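Local coordinates for protein insecticidal Delta-Endotoxin Cry8Ea1 (Bacillus Thuringiensis, PDB 3EB7) that kills the underground larvae of the beetle Holotrichia parallela, probably by forming pores in gut membranes as other three-domain Cry toxins do, at residues K62-A67 against T126-P131; S46-F51 against A137-L142; E53-L58 against N205-E210; H181-Y186 against S214-M219. All blocks are in the same frame, centred on the assembly; numbering follows the deposited sequence.

Interaction 1: residues K62-A67 against T126-P131; sequences KIAEYA and TGYEVP
Apolar packing, with no hydrogen bond across it, joins Ile63 and Ala64 to Tyr128 and Pro131. The contact lies in the N-terminal helical domain, where two connecting segments meet. Residues 62-64 lead into helix 65-93. The other segment, 126-131, is part of the loop between helices 99-119 and 133-153. Tyr128 carries most of the contact. Its CG is anti to the carbonyl carbon (chi1 -56°), and the CB points toward segment 62-67. The ring then lies against the backbone from Lys62 to Ala64. Tyr128 CE2 is 3.6 Å from Lys62 O, and Tyr128 CD2 is 3.9 Å from Ile63 CA. At the phenol end, Tyr128 OH lies 3.4 Å from Ala64 CB. Ala64 is the N-cap residue of helix 65-93, so the tyrosine packs on the very start of that helix.

Ile63 makes the second half of the contact. Its CG2 is anti to the backbone N, while CG1 stands beside that N and meets the proline ring. Ile63 CG1 is 3.6 Å from Pro131 CB, and Ile63 CD1 is 3.9 Å from the same CB. The CB and CG side of the proline ring meets the ethyl branch of the isoleucine, and the two side chains cross obliquely. This part is buried, whereas Lys62 remains exposed.

Helix 47-59 borders both segments. Glu56 accepts a hydrogen bond from Ile63 N, Met52 touches Ile63, and Ile59 touches Pro131. On the loop side, Glu129 and Val130 rest on Trp185 of helix 161-191.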
loop_
_atom_site.group_PDB
_atom_site.type_symbol
_atom_site.label_atom_id
_atom_site.label_comp_id
_atom_site.label_asym_id
_atom_site.label_seq_id
_atom_site.Cartn_x
_atom_site.Cartn_y
_atom_site.Cartn_z
ATOM N N LYS A 62 22.288 -4.602 13.629
ATOM C CA LYS A 62 22.905 -3.300 13.841
ATOM C C LYS A 62 23.685 -2.999 12.579
ATOM O O LYS A 62 24.401 -3.868 12.097
ATOM C CB LYS A 62 23.866 -3.400 15.049
ATOM C CG LYS A 62 24.011 -2.147 15.893
ATOM C CD LYS A 62 25.471 -2.002 16.384
ATOM C CE LYS A 62 25.812 -0.516 16.627
ATOM N NZ LYS A 62 27.190 -0.123 16.149
ATOM N N ILE A 63 23.532 -1.798 12.024
ATOM C CA ILE A 63 24.327 -1.377 10.867
ATOM C C ILE A 63 25.702 -1.035 11.427
ATOM O O ILE A 63 25.779 -0.431 12.490
ATOM C CB ILE A 63 23.705 -0.156 10.083
ATOM C CG1 ILE A 63 22.330 -0.553 9.482
ATOM C CG2 ILE A 63 24.635 0.305 8.943
ATOM C CD1 ILE A 63 21.390 0.636 9.181
ATOM N N ALA A 64 26.772 -1.464 10.749
ATOM C CA ALA A 64 28.132 -1.127 11.159
ATOM C C ALA A 64 28.285 0.395 11.152
ATOM O O ALA A 64 27.693 1.086 10.290
ATOM C CB ALA A 64 29.144 -1.775 10.240
ATOM N N GLU A 65 29.038 0.897 12.136
ATOM C CA GLU A 65 29.280 2.333 12.362
ATOM C C GLU A 65 29.796 3.070 11.120
ATOM O O GLU A 65 29.357 4.189 10.804
ATOM C CB GLU A 65 30.278 2.540 13.515
ATOM C CG GLU A 65 30.677 4.029 13.730
ATOM C CD GLU A 65 29.503 4.931 14.175
ATOM O OE1 GLU A 65 29.610 6.169 14.041
ATOM O OE2 GLU A 65 28.475 4.411 14.661
ATOM N N TYR A 66 30.734 2.436 10.429
ATOM C CA TYR A 66 31.314 3.017 9.263
ATOM C C TYR A 66 30.234 3.253 8.228
ATOM O O TYR A 66 30.168 4.349 7.662
ATOM C CB TYR A 66 32.380 2.092 8.691
ATOM C CG TYR A 66 33.160 2.730 7.569
ATOM C CD1 TYR A 66 34.440 3.265 7.796
ATOM C CD2 TYR A 66 32.635 2.784 6.265
ATOM C CE1 TYR A 66 35.192 3.864 6.751
ATOM C CE2 TYR A 66 33.372 3.376 5.216
ATOM C CZ TYR A 66 34.644 3.917 5.475
ATOM O OH TYR A 66 35.358 4.496 4.441
ATOM N N ALA A 67 29.424 2.212 7.962
ATOM C CA ALA A 67 28.322 2.290 6.980
ATOM C C ALA A 67 27.242 3.314 7.399
ATOM O O ALA A 67 26.738 4.052 6.562
ATOM C CB ALA A 67 27.694 0.909 6.735
ATOM N N THR A 126 26.768 -4.310 1.268
ATOM C CA THR A 126 26.733 -5.782 1.345
ATOM C C THR A 126 26.688 -6.219 2.802
ATOM O O THR A 126 27.546 -5.841 3.575
ATOM C CB THR A 126 27.975 -6.423 0.643
ATOM O OG1 THR A 126 27.907 -6.187 -0.766
ATOM C CG2 THR A 126 28.059 -7.947 0.878
ATOM N N GLY A 127 25.704 -7.048 3.155
ATOM C CA GLY A 127 25.459 -7.452 4.553
ATOM C C GLY A 127 24.436 -6.591 5.295
ATOM O O GLY A 127 24.038 -6.960 6.388
ATOM N N TYR A 128 24.009 -5.465 4.686
ATOM C CA TYR A 128 23.156 -4.443 5.325
ATOM C C TYR A 128 22.044 -3.961 4.413
ATOM O O TYR A 128 21.408 -2.956 4.680
ATOM C CB TYR A 128 23.990 -3.233 5.805
ATOM C CG TYR A 128 25.109 -3.646 6.756
ATOM C CD1 TYR A 128 26.438 -3.637 6.343
ATOM C CD2 TYR A 128 24.824 -4.078 8.042
ATOM C CE1 TYR A 128 27.472 -4.035 7.188
ATOM C CE2 TYR A 128 25.839 -4.498 8.901
ATOM C CZ TYR A 128 27.160 -4.483 8.458
ATOM O OH TYR A 128 28.165 -4.876 9.308
ATOM N N GLU A 129 21.798 -4.681 3.333
ATOM C CA GLU A 129 20.804 -4.276 2.366
ATOM C C GLU A 129 19.423 -4.123 2.998
ATOM O O GLU A 129 18.680 -3.239 2.621
ATOM C CB GLU A 129 20.748 -5.301 1.237
ATOM C CG GLU A 129 22.055 -5.482 0.495
ATOM C CD GLU A 129 22.902 -6.638 1.022
ATOM O OE1 GLU A 129 22.714 -7.123 2.178
ATOM O OE2 GLU A 129 23.777 -7.067 0.244
ATOM N N VAL A 130 19.085 -5.010 3.930
ATOM C CA VAL A 130 17.810 -4.951 4.659
ATOM C C VAL A 130 17.736 -3.781 5.684
ATOM O O VAL A 130 16.881 -2.888 5.557
ATOM C CB VAL A 130 17.481 -6.296 5.351
ATOM C CG1 VAL A 130 16.160 -6.192 6.164
ATOM C CG2 VAL A 130 17.441 -7.469 4.317
ATOM N N PRO A 131 18.641 -3.752 6.681
ATOM C CA PRO A 131 18.479 -2.619 7.606
ATOM C C PRO A 131 18.509 -1.232 6.908
ATOM O O PRO A 131 17.957 -0.270 7.444
ATOM C CB PRO A 131 19.652 -2.781 8.591
ATOM C CG PRO A 131 20.632 -3.666 7.865
ATOM C CD PRO A 131 19.795 -4.591 7.032
#

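Interaction 2: residues S46-F51 against A137-L142; sequences SQWEIF and AQAANL
Trp48 and Phe51 of helix 47-59 meet Gln138 from two directions. The indole presents its six-membered ring. Trp48 CZ3 comes to 3.5 Å from Gln138 CB, and the tryptophan and glutamine side chains cross at a slant, with ring and amide planes 44° apart. Phe51 instead offers a face. Gln138 CG sits over it in a CH-pi contact, 4.0 Å from the centroid of the Phe51 ring and displaced toward the rim at CZ. The glutamine chain bends at chi2 (-58°), which turns CD away from a straight run. The amide plane ends up only 10° from the phenylalanine ring plane.

Leu142, one turn further along helix 133-153, meets the indole tip to tip. Its CD1 lies at the ring edge, 4.0 Å from Trp48 CZ2. Ala139 N is also at that edge, 3.8 Å from Trp48 CZ3.

Around the contact, Trp41 meets the Trp48 ring. Leu13 of helix 2-20 and Ile218 of helix 198-220 both touch Gln138. The axes of segments 47-51 and 137-142 are 12.0 Å apart, and the rings and Gln138 fill the space between. All five touching residues are buried, as befits the interior of the N-terminal helical bundle of three-domain Cry toxins.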
loop_
_atom_site.group_PDB
_atom_site.type_symbol
_atom_site.label_atom_id
_atom_site.label_comp_id
_atom_site.label_asym_id
_atom_site.label_seq_id
_atom_site.Cartn_x
_atom_site.Cartn_y
_atom_site.Cartn_z
ATOM N N SER A 46 18.863 14.052 11.964
ATOM C CA SER A 46 18.771 13.307 10.723
ATOM C C SER A 46 17.489 12.527 10.662
ATOM O O SER A 46 17.284 11.591 11.451
ATOM C CB SER A 46 19.921 12.333 10.537
ATOM O OG SER A 46 19.563 11.469 9.461
ATOM N N GLN A 47 16.628 12.889 9.711
ATOM C CA GLN A 47 15.402 12.104 9.493
ATOM C C GLN A 47 15.748 10.728 8.878
ATOM O O GLN A 47 15.056 9.760 9.099
ATOM C CB GLN A 47 14.361 12.917 8.700
ATOM C CG GLN A 47 12.942 12.348 8.674
ATOM C CD GLN A 47 12.267 12.293 10.046
ATOM O OE1 GLN A 47 11.443 11.421 10.291
ATOM N NE2 GLN A 47 12.660 13.184 10.958
ATOM N N TRP A 48 16.869 10.633 8.169
ATOM C CA TRP A 48 17.328 9.356 7.613
ATOM C C TRP A 48 17.829 8.329 8.661
ATOM O O TRP A 48 17.734 7.108 8.448
ATOM C CB TRP A 48 18.397 9.594 6.540
ATOM C CG TRP A 48 17.915 10.523 5.434
ATOM C CD1 TRP A 48 18.011 11.872 5.402
ATOM C CD2 TRP A 48 17.234 10.139 4.239
ATOM N NE1 TRP A 48 17.453 12.370 4.241
ATOM C CE2 TRP A 48 16.972 11.323 3.507
ATOM C CE3 TRP A 48 16.850 8.905 3.698
ATOM C CZ2 TRP A 48 16.327 11.309 2.264
ATOM C CZ3 TRP A 48 16.223 8.887 2.480
ATOM C CH2 TRP A 48 15.950 10.080 1.773
ATOM N N GLU A 49 18.375 8.831 9.772
ATOM C CA GLU A 49 18.789 7.974 10.892
ATOM C C GLU A 49 17.564 7.274 11.467
ATOM O O GLU A 49 17.642 6.129 11.807
ATOM C CB GLU A 49 19.535 8.788 11.974
ATOM C CG GLU A 49 19.575 8.147 13.365
ATOM C CD GLU A 49 20.486 6.899 13.460
ATOM O OE1 GLU A 49 21.088 6.486 12.450
ATOM O OE2 GLU A 49 20.603 6.319 14.580
ATOM N N ILE A 50 16.426 7.965 11.541
ATOM C CA ILE A 50 15.150 7.332 11.906
ATOM C C ILE A 50 14.722 6.123 11.025
ATOM O O ILE A 50 14.211 5.126 11.554
ATOM C CB ILE A 50 14.049 8.425 12.024
ATOM C CG1 ILE A 50 14.438 9.395 13.153
ATOM C CG2 ILE A 50 12.627 7.817 12.257
ATOM C CD1 ILE A 50 13.636 10.687 13.173
ATOM N N PHE A 51 14.920 6.211 9.714
ATOM C CA PHE A 51 14.708 5.093 8.781
ATOM C C PHE A 51 15.613 3.888 9.078
ATOM O O PHE A 51 15.194 2.721 8.953
ATOM C CB PHE A 51 14.882 5.546 7.303
ATOM C CG PHE A 51 13.748 6.406 6.784
ATOM C CD1 PHE A 51 13.983 7.690 6.318
ATOM C CD2 PHE A 51 12.435 5.911 6.741
ATOM C CE1 PHE A 51 12.926 8.499 5.834
ATOM C CE2 PHE A 51 11.368 6.696 6.244
ATOM C CZ PHE A 51 11.618 7.990 5.809
ATOM N N ALA A 137 14.808 2.911 -0.343
ATOM C CA ALA A 137 13.500 3.246 -0.974
ATOM C C ALA A 137 13.184 4.755 -1.066
ATOM O O ALA A 137 12.722 5.260 -2.114
ATOM C CB ALA A 137 12.320 2.465 -0.284
ATOM N N GLN A 138 13.445 5.479 0.011
ATOM C CA GLN A 138 13.209 6.901 0.018
ATOM C C GLN A 138 14.214 7.662 -0.846
ATOM O O GLN A 138 13.833 8.630 -1.539
ATOM C CB GLN A 138 13.150 7.433 1.465
ATOM C CG GLN A 138 12.003 6.849 2.312
ATOM C CD GLN A 138 10.604 7.088 1.699
ATOM O OE1 GLN A 138 9.727 6.208 1.738
ATOM N NE2 GLN A 138 10.405 8.258 1.122
ATOM N N ALA A 139 15.480 7.237 -0.851
ATOM C CA ALA A 139 16.478 7.876 -1.730
ATOM C C ALA A 139 16.234 7.590 -3.230
ATOM O O ALA A 139 16.330 8.494 -4.096
ATOM C CB ALA A 139 17.895 7.440 -1.318
ATOM N N ALA A 140 15.924 6.324 -3.522
ATOM C CA ALA A 140 15.567 5.880 -4.876
ATOM C C ALA A 140 14.420 6.739 -5.374
ATOM O O ALA A 140 14.497 7.308 -6.474
ATOM C CB ALA A 140 15.158 4.383 -4.878
ATOM N N ASN A 141 13.368 6.848 -4.546
ATOM C CA ASN A 141 12.192 7.670 -4.867
ATOM C C ASN A 141 12.600 9.084 -5.315
ATOM O O ASN A 141 12.211 9.554 -6.385
ATOM C CB ASN A 141 11.222 7.699 -3.674
ATOM C CG ASN A 141 10.004 8.595 -3.912
ATOM O OD1 ASN A 141 9.760 9.558 -3.167
ATOM N ND2 ASN A 141 9.224 8.275 -4.917
ATOM N N LEU A 142 13.388 9.760 -4.484
ATOM C CA LEU A 142 13.874 11.093 -4.798
ATOM C C LEU A 142 14.599 11.172 -6.142
ATOM O O LEU A 142 14.360 12.116 -6.930
ATOM C CB LEU A 142 14.769 11.613 -3.675
ATOM C CG LEU A 142 14.057 12.039 -2.393
ATOM C CD1 LEU A 142 15.103 12.442 -1.327
ATOM C CD2 LEU A 142 13.006 13.167 -2.625
#

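Interaction 3: residues E53-L58 against N205-E210; sequences EQVEAL and NRFRRE
Leu58 packs between Arg206 and Glu210 in the helical bundle of the N-terminal domain. Here segments 53-58 and 205-210, of helices 47-59 and 198-220, run nearly antiparallel (155°). The leucine has CG anti to the carbonyl carbon (chi1 -73°). Both its methyls lie against Glu210, and CD2 also meets Arg206. Leu58 CD1 lies 3.8 Å from Glu210 CB, and the leucine CB lies 4.1 Å from Phe207 CD1. The phenylalanine also receives Val55, whose CG1 is 4.4 Å from Phe207 CE1.

Arg206 starts extended, with CG anti to the backbone N, and its aliphatic part passes Leu58 at a slant. Further out the chain bends at chi3 and brings NE to Leu58 CD2, but this holds for one of two modelled conformers and is doubtful. A weak, long ion pair links this arginine to Glu3 of helix 2-20.

On another side of helix 198-220, Arg208 grips Asn205 OD1 side-on with NE and NH2, and it forms a salt bridge to Glu267.

Glu210 and Gln54 are both extended beyond CG. They slide past each other in opposite directions, with amide and carboxylate planes nearly coplanar. The carboxylate is buried, and Glu210 OE1 lies 3.5 Å from Leu58 CD1.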
loop_
_atom_site.group_PDB
_atom_site.type_symbol
_atom_site.label_atom_id
_atom_site.label_comp_id
_atom_site.label_asym_id
_atom_site.label_seq_id
_atom_site.Cartn_x
_atom_site.Cartn_y
_atom_site.Cartn_z
ATOM N N GLU A 53 17.106 3.264 12.134
ATOM C CA GLU A 53 16.654 2.764 13.429
ATOM C C GLU A 53 15.402 1.890 13.318
ATOM O O GLU A 53 15.280 0.852 13.995
ATOM C CB GLU A 53 16.434 3.922 14.409
ATOM C CG GLU A 53 17.719 4.701 14.722
ATOM C CD GLU A 53 17.512 5.840 15.748
ATOM O OE1 GLU A 53 16.390 6.042 16.256
ATOM O OE2 GLU A 53 18.485 6.560 16.056
ATOM N N GLN A 54 14.473 2.308 12.475
ATOM C CA GLN A 54 13.277 1.507 12.193
ATOM C C GLN A 54 13.605 0.058 11.798
ATOM O O GLN A 54 13.196 -0.879 12.449
ATOM C CB GLN A 54 12.446 2.173 11.077
ATOM C CG GLN A 54 11.258 1.355 10.683
ATOM C CD GLN A 54 10.652 1.781 9.352
ATOM O OE1 GLN A 54 9.453 1.587 9.131
ATOM N NE2 GLN A 54 11.464 2.364 8.472
ATOM N N VAL A 55 14.348 -0.120 10.714
ATOM C CA VAL A 55 14.534 -1.459 10.170
ATOM C C VAL A 55 15.485 -2.249 11.080
ATOM O O VAL A 55 15.307 -3.429 11.248
ATOM C CB VAL A 55 14.919 -1.400 8.669
ATOM C CG1 VAL A 55 14.902 -2.801 8.012
ATOM C CG2 VAL A 55 13.909 -0.484 7.925
ATOM N N GLU A 56 16.466 -1.585 11.698
ATOM C CA GLU A 56 17.318 -2.229 12.718
ATOM C C GLU A 56 16.498 -2.791 13.880
ATOM O O GLU A 56 16.747 -3.907 14.342
ATOM C CB GLU A 56 18.421 -1.285 13.231
ATOM C CG GLU A 56 19.549 -0.934 12.208
ATOM C CD GLU A 56 20.517 0.145 12.788
ATOM O OE1 GLU A 56 21.710 -0.158 13.072
ATOM O OE2 GLU A 56 20.064 1.310 13.008
ATOM N N ALA A 57 15.533 -2.016 14.367
ATOM C CA ALA A 57 14.589 -2.512 15.378
ATOM C C ALA A 57 13.708 -3.703 14.866
ATOM O O ALA A 57 13.446 -4.616 15.607
ATOM C CB ALA A 57 13.712 -1.357 15.935
ATOM N N LEU A 58 13.265 -3.679 13.611
ATOM C CA LEU A 58 12.354 -4.715 13.071
ATOM C C LEU A 58 13.049 -6.063 12.912
ATOM O O LEU A 58 12.441 -7.109 13.110
ATOM C CB LEU A 58 11.784 -4.287 11.701
ATOM C CG LEU A 58 10.726 -3.170 11.674
ATOM C CD1 LEU A 58 10.322 -2.874 10.248
ATOM C CD2 LEU A 58 9.513 -3.550 12.482
ATOM N N ASN A 205 5.042 -10.354 11.062
ATOM C CA ASN A 205 3.961 -9.540 10.581
ATOM C C ASN A 205 4.155 -8.014 10.756
ATOM O O ASN A 205 3.682 -7.238 9.945
ATOM C CB ASN A 205 2.684 -9.999 11.245
ATOM C CG ASN A 205 1.508 -9.229 10.759
ATOM O OD1 ASN A 205 1.122 -9.344 9.581
ATOM N ND2 ASN A 205 0.962 -8.370 11.628
ATOM N N ARG A 206 4.864 -7.598 11.807
ATOM C CA ARG A 206 5.216 -6.187 12.002
ATOM C C ARG A 206 6.164 -5.699 10.889
ATOM O O ARG A 206 6.015 -4.567 10.392
ATOM C CB ARG A 206 5.823 -5.964 13.417
ATOM C CG ARG A 206 6.074 -4.488 13.811
ATOM C CD ARG A 206 6.730 -4.356 15.205
ATOM N NE ARG A 206 8.049 -5.007 15.255
ATOM C CZ ARG A 206 8.418 -5.940 16.135
ATOM N NH1 ARG A 206 7.591 -6.352 17.109
ATOM N NH2 ARG A 206 9.635 -6.445 16.051
ATOM N N PHE A 207 7.135 -6.536 10.492
ATOM C CA PHE A 207 8.080 -6.172 9.399
ATOM C C PHE A 207 7.274 -6.075 8.108
ATOM O O PHE A 207 7.390 -5.093 7.390
ATOM C CB PHE A 207 9.168 -7.235 9.241
ATOM C CG PHE A 207 10.107 -7.002 8.060
ATOM C CD1 PHE A 207 11.386 -6.483 8.260
ATOM C CD2 PHE A 207 9.719 -7.326 6.753
ATOM C CE1 PHE A 207 12.270 -6.259 7.145
ATOM C CE2 PHE A 207 10.556 -7.082 5.668
ATOM C CZ PHE A 207 11.835 -6.564 5.868
ATOM N N ARG A 208 6.463 -7.104 7.815
ATOM C CA ARG A 208 5.539 -7.089 6.712
ATOM C C ARG A 208 4.695 -5.822 6.607
ATOM O O ARG A 208 4.657 -5.186 5.548
ATOM C CB ARG A 208 4.591 -8.296 6.779
ATOM C CG ARG A 208 3.554 -8.247 5.666
ATOM C CD ARG A 208 2.741 -9.543 5.442
ATOM N NE ARG A 208 2.332 -10.198 6.686
ATOM C CZ ARG A 208 2.124 -11.509 6.814
ATOM N NH1 ARG A 208 2.254 -12.342 5.780
ATOM N NH2 ARG A 208 1.766 -11.996 7.987
ATOM N N ARG A 209 3.986 -5.468 7.679
ATOM C CA ARG A 209 3.190 -4.227 7.633
ATOM C C ARG A 209 4.075 -2.961 7.445
ATOM O O ARG A 209 3.840 -2.139 6.548
ATOM C CB ARG A 209 2.279 -4.090 8.871
ATOM C CG ARG A 209 1.557 -2.695 8.955
ATOM C CD ARG A 209 0.802 -2.478 10.246
ATOM N NE ARG A 209 1.679 -2.255 11.401
ATOM C CZ ARG A 209 1.997 -3.191 12.308
ATOM N NH1 ARG A 209 1.516 -4.440 12.227
ATOM N NH2 ARG A 209 2.790 -2.875 13.328
ATOM N N GLU A 210 5.084 -2.802 8.284
ATOM C CA GLU A 210 5.872 -1.582 8.257
ATOM C C GLU A 210 6.587 -1.368 6.947
ATOM O O GLU A 210 6.647 -0.250 6.483
ATOM C CB GLU A 210 6.874 -1.541 9.418
ATOM C CG GLU A 210 6.196 -1.269 10.769
ATOM C CD GLU A 210 7.198 -0.794 11.851
ATOM O OE1 GLU A 210 8.325 -0.284 11.502
ATOM O OE2 GLU A 210 6.830 -0.919 13.045
#

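Interaction 4: residues H181-Y186 against S214-M219; sequences HCVQWY and SVLDIM
Tyr186 has CG anti to the backbone N, and Leu216 has CG anti to the carbonyl carbon. These torsions set the two CG atoms, and Leu216 chi2 (-173°) then carries CD1 over the tyrosine ring. Leu216 CD1 stands above the centre of one face, 3.8 Å from the Tyr186 centroid and 7° off the ring normal, a CH-pi contact. The two side chains cross at about a right angle. Leu216 CD2 reaches back toward the ring root, 4.0 Å from Tyr186 CB.

Met219 bends at chi2 and chi3, and its methyl meets Val183 crosswise. Met219 CE is 3.8 Å from Val183 CG2. The methionine CG turns to Cys182, whose CB lies 4.0 Å away. Cys182 also packs on Val215, with Cys182 CB 3.8 Å from Val215 CG1.

Segments 181-186 and 214-219 cross at -153°, with axes 9.7 Å apart. A wider pi-type turn occurs at 214-216, within helix 198-220. His469 meets the Tyr186 ring edge-to-face, and Leu133 of helix 133-153 touches Val215.

All six touching residues are buried, and no hydrogen bond crosses between the segments. The pairing therefore rests on shape fit and dispersion among methyls, sulfur-bearing chains and one aromatic face.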
loop_
_atom_site.group_PDB
_atom_site.type_symbol
_atom_site.label_atom_id
_atom_site.label_comp_id
_atom_site.label_asym_id
_atom_site.label_seq_id
_atom_site.Cartn_x
_atom_site.Cartn_y
_atom_site.Cartn_z
ATOM N N HIS A 181 15.356 -4.208 -6.515
ATOM C CA HIS A 181 16.096 -4.212 -5.255
ATOM C C HIS A 181 15.135 -4.188 -4.029
ATOM O O HIS A 181 15.258 -4.995 -3.118
ATOM C CB HIS A 181 17.114 -3.052 -5.244
ATOM C CG HIS A 181 17.868 -2.928 -3.952
ATOM N ND1 HIS A 181 19.087 -3.542 -3.734
ATOM C CD2 HIS A 181 17.555 -2.292 -2.799
ATOM C CE1 HIS A 181 19.507 -3.260 -2.518
ATOM N NE2 HIS A 181 18.600 -2.502 -1.925
ATOM N N CYS A 182 14.161 -3.286 -4.048
ATOM C CA CYS A 182 13.104 -3.198 -3.030
ATOM C C CYS A 182 12.330 -4.502 -2.792
ATOM O O CYS A 182 12.245 -4.990 -1.662
ATOM C CB CYS A 182 12.092 -2.120 -3.424
ATOM S SG CYS A 182 12.721 -0.425 -3.253
ATOM N N VAL A 183 11.740 -5.040 -3.851
ATOM C CA VAL A 183 10.940 -6.260 -3.738
ATOM C C VAL A 183 11.820 -7.399 -3.213
ATOM O O VAL A 183 11.470 -8.050 -2.233
ATOM C CB VAL A 183 10.233 -6.600 -5.092
ATOM C CG1 VAL A 183 9.537 -7.990 -5.036
ATOM C CG2 VAL A 183 9.244 -5.459 -5.463
ATOM N N GLN A 184 12.982 -7.578 -3.826
ATOM C CA GLN A 184 13.914 -8.634 -3.424
ATOM C C GLN A 184 14.310 -8.628 -1.945
ATOM O O GLN A 184 14.147 -9.639 -1.254
ATOM C CB GLN A 184 15.187 -8.641 -4.317
ATOM C CG GLN A 184 16.243 -9.624 -3.786
ATOM C CD GLN A 184 17.627 -9.477 -4.434
ATOM O OE1 GLN A 184 17.780 -8.930 -5.531
ATOM N NE2 GLN A 184 18.646 -9.977 -3.731
ATOM N N TRP A 185 14.837 -7.493 -1.470
ATOM C CA TRP A 185 15.246 -7.334 -0.073
ATOM C C TRP A 185 14.088 -7.239 0.883
ATOM O O TRP A 185 14.220 -7.669 2.019
ATOM C CB TRP A 185 16.232 -6.185 0.078
ATOM C CG TRP A 185 17.517 -6.571 -0.636
ATOM C CD1 TRP A 185 17.922 -6.136 -1.862
ATOM C CD2 TRP A 185 18.496 -7.527 -0.206
ATOM N NE1 TRP A 185 19.121 -6.718 -2.208
ATOM C CE2 TRP A 185 19.496 -7.588 -1.220
ATOM C CE3 TRP A 185 18.638 -8.337 0.933
ATOM C CZ2 TRP A 185 20.645 -8.418 -1.124
ATOM C CZ3 TRP A 185 19.805 -9.193 1.029
ATOM C CH2 TRP A 185 20.778 -9.208 0.004
ATOM N N TYR A 186 12.928 -6.767 0.412
ATOM C CA TYR A 186 11.699 -6.921 1.201
ATOM C C TYR A 186 11.399 -8.408 1.453
ATOM O O TYR A 186 11.134 -8.783 2.586
ATOM C CB TYR A 186 10.486 -6.235 0.542
ATOM C CG TYR A 186 9.183 -6.582 1.245
ATOM C CD1 TYR A 186 8.676 -5.769 2.288
ATOM C CD2 TYR A 186 8.448 -7.720 0.865
ATOM C CE1 TYR A 186 7.455 -6.112 2.958
ATOM C CE2 TYR A 186 7.261 -8.065 1.503
ATOM C CZ TYR A 186 6.763 -7.269 2.555
ATOM O OH TYR A 186 5.549 -7.632 3.143
ATOM N N SER A 214 6.566 1.452 4.232
ATOM C CA SER A 214 7.812 2.240 4.073
ATOM C C SER A 214 8.627 1.978 2.807
ATOM O O SER A 214 9.584 2.713 2.520
ATOM C CB SER A 214 8.758 2.010 5.272
ATOM O OG SER A 214 8.086 2.218 6.511
ATOM N N VAL A 215 8.310 0.903 2.092
ATOM C CA VAL A 215 9.160 0.486 1.007
ATOM C C VAL A 215 8.275 0.179 -0.179
ATOM O O VAL A 215 8.330 0.879 -1.159
ATOM C CB VAL A 215 10.092 -0.736 1.366
ATOM C CG1 VAL A 215 10.857 -1.228 0.078
ATOM C CG2 VAL A 215 11.105 -0.360 2.400
ATOM N N LEU A 216 7.454 -0.857 -0.067
ATOM C CA LEU A 216 6.573 -1.278 -1.149
ATOM C C LEU A 216 5.634 -0.212 -1.685
ATOM O O LEU A 216 5.522 -0.065 -2.900
ATOM C CB LEU A 216 5.786 -2.546 -0.769
ATOM C CG LEU A 216 6.629 -3.786 -0.445
ATOM C CD1 LEU A 216 5.664 -4.893 -0.297
ATOM C CD2 LEU A 216 7.745 -4.113 -1.541
ATOM N N ASP A 217 4.955 0.514 -0.797
ATOM C CA ASP A 217 3.954 1.530 -1.222
ATOM C C ASP A 217 4.575 2.645 -2.062
ATOM O O ASP A 217 3.990 3.050 -3.070
ATOM C CB ASP A 217 3.169 2.131 -0.022
ATOM C CG ASP A 217 2.119 1.132 0.583
ATOM O OD1 ASP A 217 1.920 0.024 -0.044
ATOM O OD2 ASP A 217 1.508 1.444 1.666
ATOM N N ILE A 218 5.752 3.153 -1.682
ATOM C CA ILE A 218 6.351 4.214 -2.520
ATOM C C ILE A 218 6.917 3.657 -3.853
ATOM O O ILE A 218 6.830 4.283 -4.892
ATOM C CB ILE A 218 7.418 5.108 -1.774
ATOM C CG1 ILE A 218 7.671 6.394 -2.565
ATOM C CG2 ILE A 218 8.732 4.355 -1.545
ATOM C CD1 ILE A 218 6.418 7.216 -2.819
ATOM N N MET A 219 7.486 2.467 -3.792
ATOM C CA MET A 219 8.025 1.802 -4.962
ATOM C C MET A 219 6.915 1.567 -6.000
ATOM O O MET A 219 7.134 1.728 -7.192
ATOM C CB MET A 219 8.732 0.508 -4.505
ATOM C CG MET A 219 9.263 -0.380 -5.623
ATOM S SD MET A 219 8.039 -1.628 -6.121
ATOM C CE MET A 219 7.449 -2.267 -4.578
#

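All four contacts belong to the N-terminal helical domain, with centres about 13 to 17 Å apart. Interactions 2 and 3 share helix 47-59, and interactions 3 and 4 share helix 198-220. These two helices thus connect three of the contacts. Along the chain, interaction 1 falls between the two segments of interaction 2 and also between those of interaction 3. Interaction 4 opens after interactions 1 and 2 have closed. Interaction 1 touches interactions 3 and 4. Interaction 4 also touches 3, and it meets 2 where Asn141 packs on Ile218. Distant parts of the sequence are so gathered into one compact bundle, the domain associated with membrane insertion in related Cry toxins.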